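Local coordinates for Mll3558 protein (Mesorhizobium loti, PDB 3RD6) that is of unknown function but belongs to the AHA1 family of Hsp90 ATPase activator homologues, with a helix-grip fold that probably encloses a ligand-binding cavity, at residues F50-S60 with R71-I79. Sequence-based numbering, arbitrary orientation.
Sequences FDFRVGGGEVS and RLDAQFQDI
The edge of F52 lies over one face of the F76 ring, F52 CD1 3.6 Å from F76 CZ with the planes at 71°, while the edge of F76 turns toward the face of F50 in an offset edge-to-face pair. I79 CD1 sits over one face of F52, 3.6 Å from the ring centroid, a CH-pi contact suited to a slim branched side chain. Placing CG anti to the carbonyl carbon (chi1 -71°) sends the F76 ring against the loop 51-56 that leads into strand 57-62. With an alanine here, the F52 edge and the F50 face are likely to lose the ring they share, opening a gap beneath this loop.

The loop bends in a type II turn from R53 to G56, and the positive phi of G55 calls for glycine. From it G55 N donates to F76 O (2.9 Å), and F76 N returns a nearly straight bond to G56 O (2.7 Å). Beyond the non-hydrogen-bonded pair of G57 and Q75, paired backbone bonds join E58 with A74 and S60 with L72. The extended E58 packs its CB on A74 CB and carries its carboxylate to a salt bridge with R37. Strands 57-62 and 70-80 thus form an antiparallel beta hairpin in the curved sheet of a Bet v 1-like helix-grip fold, with F52 packed on helix 20-28 and F50 on helix 30-36.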
loop_
_atom_site.group_PDB
_atom_site.type_symbol
_atom_site.label_atom_id
_atom_site.label_comp_id
_atom_site.label_asym_id
_atom_site.label_seq_id
_atom_site.Cartn_x
_atom_site.Cartn_y
_atom_site.Cartn_z
ATOM N N PHE A 50 7.189 12.994 9.551
ATOM C CA PHE A 50 7.718 11.638 9.515
ATOM C C PHE A 50 7.503 11.000 10.885
ATOM O O PHE A 50 8.121 11.407 11.868
ATOM C CB PHE A 50 9.214 11.689 9.190
ATOM C CG PHE A 50 9.838 10.351 8.909
ATOM C CD1 PHE A 50 9.628 9.717 7.700
ATOM C CD2 PHE A 50 10.691 9.756 9.833
ATOM C CE1 PHE A 50 10.259 8.516 7.410
ATOM C CE2 PHE A 50 11.323 8.558 9.550
ATOM C CZ PHE A 50 11.105 7.941 8.333
ATOM N N ASP A 51 6.610 10.020 10.950
ATOM C CA ASP A 51 6.335 9.328 12.198
ATOM C C ASP A 51 6.645 7.857 11.973
ATOM O O ASP A 51 5.778 7.084 11.560
ATOM C CB ASP A 51 4.870 9.520 12.599
ATOM C CG ASP A 51 4.509 8.770 13.878
ATOM O OD1 ASP A 51 5.408 8.107 14.465
ATOM O OD2 ASP A 51 3.321 8.847 14.282
ATOM N N PHE A 52 7.888 7.475 12.260
ATOM C CA PHE A 52 8.346 6.105 12.046
ATOM C C PHE A 52 7.848 5.048 13.025
ATOM O O PHE A 52 8.502 4.766 14.018
ATOM C CB PHE A 52 9.872 6.070 11.993
ATOM C CG PHE A 52 10.411 4.835 11.357
ATOM C CD1 PHE A 52 10.253 4.620 9.983
ATOM C CD2 PHE A 52 11.044 3.859 12.131
ATOM C CE1 PHE A 52 10.711 3.446 9.392
ATOM C CE2 PHE A 52 11.508 2.677 11.551
ATOM C CZ PHE A 52 11.342 2.470 10.177
ATOM N N ARG A 53 6.691 4.461 12.714
ATOM C CA ARG A 53 6.058 3.405 13.518
ATOM C C ARG A 53 4.944 2.762 12.693
ATOM O O ARG A 53 4.410 3.392 11.783
ATOM C CB ARG A 53 5.456 3.982 14.793
ATOM C CG ARG A 53 4.263 4.874 14.559
ATOM C CD ARG A 53 3.747 5.471 15.860
ATOM N NE ARG A 53 2.715 6.475 15.624
ATOM C CZ ARG A 53 1.437 6.200 15.388
ATOM N NH1 ARG A 53 1.013 4.939 15.373
ATOM N NH2 ARG A 53 0.587 7.190 15.124
ATOM N N VAL A 54 4.601 1.508 12.965
ATOM C CA VAL A 54 3.521 0.889 12.208
ATOM C C VAL A 54 2.282 1.724 12.513
ATOM O O VAL A 54 2.029 2.053 13.659
ATOM C CB VAL A 54 3.259 -0.571 12.654
ATOM C CG1 VAL A 54 2.185 -1.206 11.761
ATOM C CG2 VAL A 54 4.550 -1.374 12.604
ATOM N N GLY A 55 1.512 2.066 11.488
ATOM C CA GLY A 55 0.329 2.878 11.707
ATOM C C GLY A 55 0.686 4.349 11.572
ATOM O O GLY A 55 -0.161 5.200 11.312
ATOM N N GLY A 56 1.966 4.641 11.759
ATOM C CA GLY A 56 2.442 6.000 11.642
ATOM C C GLY A 56 2.659 6.334 10.183
ATOM O O GLY A 56 2.843 5.452 9.355
ATOM N N GLY A 57 2.656 7.613 9.850
ATOM C CA GLY A 57 2.844 7.965 8.460
ATOM C C GLY A 57 3.820 9.076 8.179
ATOM O O GLY A 57 4.467 9.618 9.074
ATOM N N GLU A 58 3.900 9.406 6.898
ATOM C CA GLU A 58 4.786 10.431 6.375
ATOM C C GLU A 58 3.964 11.358 5.496
ATOM O O GLU A 58 2.947 10.956 4.946
ATOM C CB GLU A 58 5.872 9.749 5.553
ATOM C CG GLU A 58 6.913 10.637 4.913
ATOM C CD GLU A 58 7.843 9.862 4.001
ATOM O OE1 GLU A 58 8.361 8.809 4.420
ATOM O OE2 GLU A 58 8.064 10.305 2.856
ATOM N N VAL A 59 4.371 12.615 5.411
ATOM C CA VAL A 59 3.694 13.584 4.558
ATOM C C VAL A 59 4.765 14.511 4.039
ATOM O O VAL A 59 5.542 15.065 4.806
ATOM C CB VAL A 59 2.637 14.385 5.299
ATOM C CG1 VAL A 59 2.036 15.424 4.352
ATOM C CG2 VAL A 59 1.552 13.458 5.807
ATOM N N SER A 60 4.821 14.654 2.728
ATOM C CA SER A 60 5.832 15.476 2.106
ATOM C C SER A 60 5.198 16.408 1.101
ATOM O O SER A 60 4.393 15.992 0.281
ATOM C CB SER A 60 6.848 14.589 1.384
ATOM O OG SER A 60 7.402 13.599 2.235
ATOM N N ARG A 71 2.798 16.182 -3.683
ATOM C CA ARG A 71 2.482 15.674 -2.352
ATOM C C ARG A 71 2.550 14.162 -2.284
ATOM O O ARG A 71 1.967 13.463 -3.106
ATOM C CB ARG A 71 1.094 16.122 -1.898
ATOM C CG ARG A 71 0.716 15.531 -0.550
ATOM C CD ARG A 71 -0.517 16.141 0.060
ATOM N NE ARG A 71 -0.715 15.671 1.430
ATOM C CZ ARG A 71 -1.479 16.278 2.336
ATOM N NH1 ARG A 71 -2.134 17.392 2.019
ATOM N NH2 ARG A 71 -1.569 15.787 3.572
ATOM N N LEU A 72 3.267 13.656 -1.289
ATOM C CA LEU A 72 3.406 12.222 -1.092
ATOM C C LEU A 72 2.903 11.865 0.301
ATOM O O LEU A 72 3.422 12.351 1.279
ATOM C CB LEU A 72 4.876 11.843 -1.255
ATOM C CG LEU A 72 5.352 10.395 -1.125
ATOM C CD1 LEU A 72 6.746 10.311 -1.731
ATOM C CD2 LEU A 72 5.370 9.937 0.337
ATOM N N ASP A 73 1.871 11.034 0.373
ATOM C CA ASP A 73 1.294 10.594 1.645
ATOM C C ASP A 73 1.581 9.111 1.806
ATOM O O ASP A 73 1.169 8.312 0.971
ATOM C CB ASP A 73 -0.230 10.779 1.665
ATOM C CG ASP A 73 -0.663 12.178 2.053
ATOM O OD1 ASP A 73 -0.762 12.468 3.262
ATOM O OD2 ASP A 73 -0.923 12.983 1.140
ATOM N N ALA A 74 2.267 8.743 2.882
ATOM C CA ALA A 74 2.596 7.355 3.134
ATOM C C ALA A 74 2.227 6.897 4.545
ATOM O O ALA A 74 2.134 7.700 5.448
ATOM C CB ALA A 74 4.086 7.136 2.892
ATOM N N GLN A 75 2.002 5.597 4.720
ATOM C CA GLN A 75 1.701 5.036 6.039
ATOM C C GLN A 75 2.512 3.760 6.233
ATOM O O GLN A 75 2.560 2.924 5.341
ATOM C CB GLN A 75 0.220 4.701 6.193
ATOM C CG GLN A 75 -0.195 4.641 7.668
ATOM C CD GLN A 75 -1.544 3.977 7.920
ATOM O OE1 GLN A 75 -1.703 2.764 7.740
ATOM N NE2 GLN A 75 -2.526 4.779 8.354
ATOM N N PHE A 76 3.159 3.616 7.386
ATOM C CA PHE A 76 3.968 2.437 7.641
ATOM C C PHE A 76 3.079 1.259 7.950
ATOM O O PHE A 76 2.159 1.361 8.750
ATOM C CB PHE A 76 4.988 2.724 8.767
ATOM C CG PHE A 76 6.074 3.639 8.344
ATOM C CD1 PHE A 76 7.043 3.198 7.455
ATOM C CD2 PHE A 76 6.058 4.971 8.711
ATOM C CE1 PHE A 76 7.980 4.078 6.923
ATOM C CE2 PHE A 76 6.997 5.870 8.180
ATOM C CZ PHE A 76 7.950 5.433 7.288
ATOM N N GLN A 77 3.358 0.144 7.284
ATOM C CA GLN A 77 2.567 -1.082 7.431
ATOM C C GLN A 77 3.271 -2.154 8.256
ATOM O O GLN A 77 2.629 -3.001 8.888
ATOM C CB GLN A 77 2.236 -1.701 6.042
ATOM C CG GLN A 77 1.497 -0.814 5.042
ATOM C CD GLN A 77 0.122 -0.417 5.505
ATOM O OE1 GLN A 77 -0.611 -1.237 6.059
ATOM N NE2 GLN A 77 -0.253 0.841 5.262
ATOM N N ASP A 78 4.595 -2.157 8.194
ATOM C CA ASP A 78 5.359 -3.162 8.921
ATOM C C ASP A 78 6.817 -2.767 9.053
ATOM O O ASP A 78 7.418 -2.251 8.107
ATOM C CB ASP A 78 5.251 -4.516 8.215
ATOM C CG ASP A 78 6.042 -5.617 8.922
ATOM O OD1 ASP A 78 7.113 -6.017 8.418
ATOM O OD2 ASP A 78 5.598 -6.080 9.993
ATOM N N ILE A 79 7.363 -3.007 10.246
ATOM C CA ILE A 79 8.754 -2.701 10.567
ATOM C C ILE A 79 9.392 -3.849 11.357
ATOM O O ILE A 79 8.867 -4.280 12.385
ATOM C CB ILE A 79 8.883 -1.403 11.430
ATOM C CG1 ILE A 79 8.316 -0.186 10.689
ATOM C CG2 ILE A 79 10.341 -1.169 11.792
ATOM C CD1 ILE A 79 8.368 1.117 11.496
#